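Local coordinates for protein Poly(A) RNA polymerase GLD2 (Rattus norvegicus, PDB 6LBK) that probably adds successive AMP units from ATP to the 3' ends of selected cytoplasmic mRNAs and single nucleotides to certain microRNAs, using magnesium or manganese, at residues A[138-152]-A[163-176]. The protein carries 1 engineered substitution. Sequence-based numbering, arbitrary orientation.
Sequences VHKHFCTRLSGYIER and VKFRDKVSCVEFAL. Engineered in segment 163-176: Ala175 (natural residue Asp).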
loop_
_atom_site.group_PDB
_atom_site.type_symbol
_atom_site.label_atom_id
_atom_site.label_comp_id
_atom_site.label_asym_id
_atom_site.label_seq_id
_atom_site.Cartn_x
_atom_site.Cartn_y
_atom_site.Cartn_z
ATOM N N VAL A 138 9.561 16.950 -16.840
ATOM C CA VAL A 138 8.342 17.254 -16.108
ATOM C C VAL A 138 8.665 18.131 -14.912
ATOM O O VAL A 138 7.920 19.063 -14.585
ATOM C CB VAL A 138 7.639 15.959 -15.674
ATOM C CG1 VAL A 138 6.476 16.288 -14.763
ATOM C CG2 VAL A 138 7.187 15.150 -16.886
ATOM N N HIS A 139 9.790 17.853 -14.246
ATOM C CA HIS A 139 10.129 18.594 -13.041
ATOM C C HIS A 139 10.433 20.048 -13.366
ATOM O O HIS A 139 9.914 20.964 -12.716
ATOM C CB HIS A 139 11.308 17.922 -12.339
ATOM C CG HIS A 139 11.810 18.677 -11.147
ATOM N ND1 HIS A 139 13.098 19.164 -11.063
ATOM C CD2 HIS A 139 11.189 19.059 -10.007
ATOM C CE1 HIS A 139 13.254 19.795 -9.913
ATOM N NE2 HIS A 139 12.110 19.750 -9.256
ATOM N N LYS A 140 11.280 20.274 -14.371
ATOM C CA LYS A 140 11.561 21.634 -14.821
ATOM C C LYS A 140 10.278 22.351 -15.243
ATOM O O LYS A 140 10.154 23.567 -15.055
ATOM C CB LYS A 140 12.586 21.600 -15.955
ATOM C CG LYS A 140 13.442 22.860 -16.073
ATOM C CD LYS A 140 14.391 22.968 -14.874
ATOM C CE LYS A 140 15.225 21.695 -14.698
ATOM N NZ LYS A 140 16.432 21.907 -13.841
ATOM N N HIS A 141 9.320 21.618 -15.816
ATOM C CA HIS A 141 8.022 22.201 -16.145
ATOM C C HIS A 141 7.303 22.665 -14.879
ATOM O O HIS A 141 6.779 23.781 -14.817
ATOM C CB HIS A 141 7.187 21.157 -16.902
ATOM C CG HIS A 141 5.924 21.682 -17.521
ATOM N ND1 HIS A 141 5.905 22.419 -18.688
ATOM C CD2 HIS A 141 4.626 21.540 -17.148
ATOM C CE1 HIS A 141 4.656 22.727 -18.992
ATOM N NE2 HIS A 141 3.860 22.205 -18.075
ATOM N N PHE A 142 7.295 21.824 -13.849
ATOM C CA PHE A 142 6.636 22.194 -12.597
ATOM C C PHE A 142 7.307 23.403 -11.954
ATOM O O PHE A 142 6.640 24.265 -11.370
ATOM C CB PHE A 142 6.643 21.008 -11.629
ATOM C CG PHE A 142 5.671 19.905 -11.991
ATOM C CD1 PHE A 142 5.053 19.876 -13.226
ATOM C CD2 PHE A 142 5.391 18.890 -11.085
ATOM C CE1 PHE A 142 4.160 18.863 -13.553
ATOM C CE2 PHE A 142 4.507 17.881 -11.405
ATOM C CZ PHE A 142 3.885 17.867 -12.648
ATOM N N CYS A 143 8.631 23.486 -12.061
ATOM C CA CYS A 143 9.355 24.602 -11.453
ATOM C C CYS A 143 9.156 25.906 -12.221
ATOM O O CYS A 143 8.992 26.968 -11.608
ATOM C CB CYS A 143 10.847 24.284 -11.354
ATOM S SG CYS A 143 11.265 22.831 -10.376
ATOM N N THR A 144 9.194 25.863 -13.555
ATOM C CA THR A 144 9.154 27.103 -14.331
ATOM C C THR A 144 7.724 27.561 -14.626
ATOM O O THR A 144 7.343 28.689 -14.292
ATOM C CB THR A 144 9.944 26.950 -15.643
ATOM O OG1 THR A 144 9.318 25.983 -16.493
ATOM C CG2 THR A 144 11.370 26.510 -15.367
ATOM N N ARG A 145 6.924 26.704 -15.253
ATOM C CA ARG A 145 5.622 27.145 -15.729
ATOM C C ARG A 145 4.534 26.960 -14.676
ATOM O O ARG A 145 3.614 27.778 -14.592
ATOM C CB ARG A 145 5.283 26.427 -17.044
ATOM C CG ARG A 145 6.324 26.711 -18.143
ATOM C CD ARG A 145 6.290 28.165 -18.650
ATOM N NE ARG A 145 7.437 28.511 -19.511
ATOM C CZ ARG A 145 7.406 28.636 -20.838
ATOM N NH1 ARG A 145 6.269 28.457 -21.500
ATOM N NH2 ARG A 145 8.516 28.952 -21.505
ATOM N N LEU A 146 4.618 25.925 -13.853
ATOM C CA LEU A 146 3.501 25.560 -12.990
ATOM C C LEU A 146 3.649 26.075 -11.569
ATOM O O LEU A 146 2.837 25.721 -10.710
ATOM C CB LEU A 146 3.345 24.050 -12.948
ATOM C CG LEU A 146 3.307 23.365 -14.295
ATOM C CD1 LEU A 146 2.679 22.000 -14.110
ATOM C CD2 LEU A 146 2.570 24.234 -15.326
ATOM N N SER A 147 4.638 26.928 -11.314
ATOM C CA SER A 147 4.914 27.417 -9.968
ATOM C C SER A 147 3.739 28.134 -9.307
ATOM O O SER A 147 3.785 28.348 -8.088
ATOM C CB SER A 147 6.120 28.351 -10.016
ATOM O OG SER A 147 5.807 29.548 -10.703
ATOM N N GLY A 148 2.693 28.502 -10.056
ATOM C CA GLY A 148 1.570 29.208 -9.452
ATOM C C GLY A 148 0.736 28.364 -8.501
ATOM O O GLY A 148 0.130 28.896 -7.564
ATOM N N TYR A 149 0.693 27.050 -8.716
ATOM C CA TYR A 149 -0.137 26.204 -7.869
ATOM C C TYR A 149 0.542 24.885 -7.526
ATOM O O TYR A 149 -0.124 23.966 -7.030
ATOM C CB TYR A 149 -1.478 25.937 -8.550
ATOM C CG TYR A 149 -1.367 25.146 -9.827
ATOM C CD1 TYR A 149 -1.047 25.758 -11.025
ATOM C CD2 TYR A 149 -1.596 23.775 -9.826
ATOM C CE1 TYR A 149 -0.953 25.030 -12.191
ATOM C CE2 TYR A 149 -1.508 23.040 -10.984
ATOM C CZ TYR A 149 -1.197 23.673 -12.166
ATOM O OH TYR A 149 -1.118 22.929 -13.316
ATOM N N ILE A 150 1.838 24.758 -7.780
ATOM C CA ILE A 150 2.588 23.543 -7.519
ATOM C C ILE A 150 3.803 23.943 -6.688
ATOM O O ILE A 150 4.741 24.561 -7.213
ATOM C CB ILE A 150 2.993 22.852 -8.824
ATOM C CG1 ILE A 150 1.763 22.241 -9.469
ATOM C CG2 ILE A 150 4.007 21.766 -8.597
ATOM C CD1 ILE A 150 2.113 21.361 -10.614
ATOM N N GLU A 151 3.782 23.609 -5.392
ATOM C CA GLU A 151 4.792 24.050 -4.438
ATOM C C GLU A 151 5.934 23.060 -4.335
ATOM O O GLU A 151 5.718 21.841 -4.340
ATOM C CB GLU A 151 4.210 24.258 -3.040
ATOM C CG GLU A 151 3.678 25.643 -2.775
ATOM C CD GLU A 151 3.334 25.869 -1.307
ATOM O OE1 GLU A 151 3.566 24.948 -0.484
ATOM O OE2 GLU A 151 2.839 26.971 -0.975
ATOM N N ARG A 152 7.150 23.594 -4.222
ATOM C CA ARG A 152 8.360 22.867 -3.849
ATOM C C ARG A 152 8.527 21.517 -4.578
ATOM O O ARG A 152 8.625 20.478 -3.919
ATOM C CB ARG A 152 8.378 22.662 -2.338
ATOM C CG ARG A 152 8.494 23.934 -1.524
ATOM C CD ARG A 152 8.562 23.599 -0.035
ATOM N NE ARG A 152 8.900 24.757 0.787
ATOM C CZ ARG A 152 9.091 24.714 2.105
ATOM N NH1 ARG A 152 8.971 23.568 2.764
ATOM N NH2 ARG A 152 9.401 25.818 2.766
ATOM N N VAL A 163 9.205 12.697 -8.580
ATOM C CA VAL A 163 9.040 14.127 -8.359
ATOM C C VAL A 163 8.021 14.256 -7.241
ATOM O O VAL A 163 6.880 13.795 -7.372
ATOM C CB VAL A 163 8.568 14.876 -9.617
ATOM C CG1 VAL A 163 8.029 16.238 -9.227
ATOM C CG2 VAL A 163 9.698 15.067 -10.609
ATOM N N LYS A 164 8.431 14.860 -6.138
ATOM C CA LYS A 164 7.547 15.110 -5.016
ATOM C C LYS A 164 7.098 16.556 -5.081
ATOM O O LYS A 164 7.901 17.459 -5.342
ATOM C CB LYS A 164 8.241 14.848 -3.680
ATOM C CG LYS A 164 8.094 13.448 -3.167
ATOM C CD LYS A 164 8.013 13.476 -1.664
ATOM C CE LYS A 164 7.814 12.089 -1.118
ATOM N NZ LYS A 164 8.074 12.053 0.346
ATOM N N PHE A 165 5.815 16.777 -4.832
ATOM C CA PHE A 165 5.348 18.146 -4.911
ATOM C C PHE A 165 4.108 18.286 -4.056
ATOM O O PHE A 165 3.453 17.305 -3.727
ATOM C CB PHE A 165 5.065 18.572 -6.378
ATOM C CG PHE A 165 3.954 17.811 -7.076
ATOM C CD1 PHE A 165 2.647 18.288 -7.068
ATOM C CD2 PHE A 165 4.232 16.673 -7.814
ATOM C CE1 PHE A 165 1.628 17.595 -7.749
ATOM C CE2 PHE A 165 3.219 15.990 -8.490
ATOM C CZ PHE A 165 1.923 16.446 -8.455
ATOM N N ARG A 166 3.755 19.532 -3.757
ATOM C CA ARG A 166 2.557 19.832 -2.990
ATOM C C ARG A 166 1.639 20.663 -3.871
ATOM O O ARG A 166 2.039 21.719 -4.360
ATOM C CB ARG A 166 2.912 20.575 -1.700
ATOM C CG ARG A 166 1.845 20.564 -0.617
ATOM C CD ARG A 166 2.315 21.395 0.575
ATOM N NE ARG A 166 1.605 22.666 0.686
ATOM C CZ ARG A 166 0.588 22.877 1.517
ATOM N NH1 ARG A 166 0.172 21.911 2.329
ATOM N NH2 ARG A 166 -0.007 24.060 1.545
ATOM N N ASP A 167 0.414 20.181 -4.066
ATOM C CA ASP A 167 -0.619 20.925 -4.758
ATOM C C ASP A 167 -1.211 21.934 -3.788
ATOM O O ASP A 167 -1.749 21.556 -2.735
ATOM C CB ASP A 167 -1.697 19.975 -5.282
ATOM C CG ASP A 167 -2.913 20.714 -5.862
ATOM O OD1 ASP A 167 -2.770 21.630 -6.720
ATOM O OD2 ASP A 167 -4.039 20.386 -5.423
ATOM N N LYS A 168 -1.065 23.219 -4.133
ATOM C CA LYS A 168 -1.615 24.318 -3.346
ATOM C C LYS A 168 -3.125 24.397 -3.469
ATOM O O LYS A 168 -3.768 25.063 -2.653
ATOM C CB LYS A 168 -1.049 25.648 -3.821
ATOM C CG LYS A 168 0.380 25.912 -3.481
ATOM C CD LYS A 168 0.938 27.004 -4.391
ATOM C CE LYS A 168 0.147 28.292 -4.255
ATOM N NZ LYS A 168 0.322 28.859 -2.883
ATOM N N VAL A 169 -3.699 23.749 -4.483
ATOM C CA VAL A 169 -5.141 23.782 -4.678
ATOM C C VAL A 169 -5.833 22.885 -3.663
ATOM O O VAL A 169 -6.764 23.316 -2.973
ATOM C CB VAL A 169 -5.484 23.373 -6.123
ATOM C CG1 VAL A 169 -6.979 23.429 -6.339
ATOM C CG2 VAL A 169 -4.757 24.269 -7.121
ATOM N N SER A 170 -5.418 21.617 -3.584
ATOM C CA SER A 170 -5.925 20.685 -2.580
ATOM C C SER A 170 -5.120 20.681 -1.280
ATOM O O SER A 170 -5.571 20.068 -0.305
ATOM C CB SER A 170 -5.949 19.252 -3.122
ATOM O OG SER A 170 -4.655 18.821 -3.496
ATOM N N CYS A 171 -3.957 21.349 -1.244
ATOM C CA CYS A 171 -2.997 21.285 -0.132
ATOM C C CYS A 171 -2.446 19.871 0.076
ATOM O O CYS A 171 -2.112 19.498 1.201
ATOM C CB CYS A 171 -3.605 21.786 1.188
ATOM S SG CYS A 171 -3.823 23.559 1.405
ATOM N N VAL A 172 -2.331 19.073 -0.988
ATOM C CA VAL A 172 -2.037 17.638 -0.871
ATOM C C VAL A 172 -0.662 17.345 -1.462
ATOM O O VAL A 172 -0.282 17.897 -2.506
ATOM C CB VAL A 172 -3.125 16.752 -1.533
ATOM C CG1 VAL A 172 -2.599 15.382 -1.897
ATOM C CG2 VAL A 172 -4.318 16.582 -0.609
ATOM N N GLU A 173 0.080 16.469 -0.787
ATOM C CA GLU A 173 1.379 16.018 -1.261
ATOM C C GLU A 173 1.232 14.879 -2.263
ATOM O O GLU A 173 0.416 13.974 -2.084
ATOM C CB GLU A 173 2.229 15.565 -0.076
ATOM C CG GLU A 173 3.696 15.349 -0.390
ATOM C CD GLU A 173 4.504 16.641 -0.303
ATOM O OE1 GLU A 173 5.659 16.650 -0.791
ATOM O OE2 GLU A 173 3.986 17.642 0.254
ATOM N N PHE A 174 2.029 14.938 -3.323
ATOM C CA PHE A 174 1.987 14.001 -4.430
ATOM C C PHE A 174 3.386 13.504 -4.737
ATOM O O PHE A 174 4.385 14.203 -4.520
ATOM C CB PHE A 174 1.423 14.637 -5.731
ATOM C CG PHE A 174 -0.070 14.736 -5.772
ATOM C CD1 PHE A 174 -0.838 13.614 -6.048
ATOM C CD2 PHE A 174 -0.695 15.939 -5.559
ATOM C CE1 PHE A 174 -2.222 13.700 -6.099
ATOM C CE2 PHE A 174 -2.069 16.036 -5.606
ATOM C CZ PHE A 174 -2.840 14.906 -5.874
ATOM N N ALA A 175 3.429 12.305 -5.300
ATOM C CA ALA A 175 4.636 11.670 -5.800
ATOM C C ALA A 175 4.346 11.166 -7.205
ATOM O O ALA A 175 3.464 10.327 -7.390
ATOM C CB ALA A 175 5.048 10.518 -4.879
ATOM N N LEU A 176 5.080 11.670 -8.184
ATOM C CA LEU A 176 4.892 11.316 -9.580
ATOM C C LEU A 176 6.109 10.546 -10.059
ATOM O O LEU A 176 7.242 10.978 -9.830
ATOM C CB LEU A 176 4.668 12.579 -10.426
ATOM C CG LEU A 176 4.378 12.384 -11.913
ATOM C CD1 LEU A 176 3.475 13.497 -12.389
ATOM C CD2 LEU A 176 5.659 12.381 -12.728
#
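Phe142 turns the edge of its ring toward a face of Phe165. This is a T-shaped pair, with planes at 82° and Phe142 CE2 3.7 Å from Phe165 CE2. The opposite face of Phe165 carries Phe174 CB. Ile150 CD1 lies over the centre of one Phe142 face, Val138 CG1 near the rim of the other. Val163 CG1 and Leu176 CD1 approach the Phe142 ring obliquely. Phe165 CB lies 4.0 Å from Ile150 CG2. With CG between the backbone N and the carbonyl carbon (chi1 64°), ring atom CD1 of Phe165 also touches Ile150 CG2. The Tyr149 ring has Asp167 OD1 at its edge, and its OH is hydrogen-bonded to Glu83 OE1.

Antiparallel strands 150-152 and 163-167 join through Glu151 and Arg166, a hydrogen-bonded pair. Glu151 N donates to Arg166 O at 2.8 Å, and Arg166 N donates back to Glu151 O. Next along, Lys168 N reaches Tyr149 O.

Running alongside Glu151, Arg166 NE donates to Glu151 OE1 at 3.2 Å in a salt bridge, from above the carboxylate plane. The aliphatic part of Lys168 crosses Glu151, CG to CG. Lys168 bends at chi3 (59°), and at chi4 beyond it, which brings NZ to a long salt bridge with Glu151 OE2, 3.7 Å.

Asp167 OD2 accepts from Ser170 N, an Asx motif, and also from Ser170 OG. Helix 128-144 packs on the apolar face of hairpin 150-156/162-167, at one edge of the mixed five-stranded nucleotidyltransferase palm sheet. Asp109 and Asp111, around the start of strand 110-116 of that sheet, probably bind the catalytic magnesium.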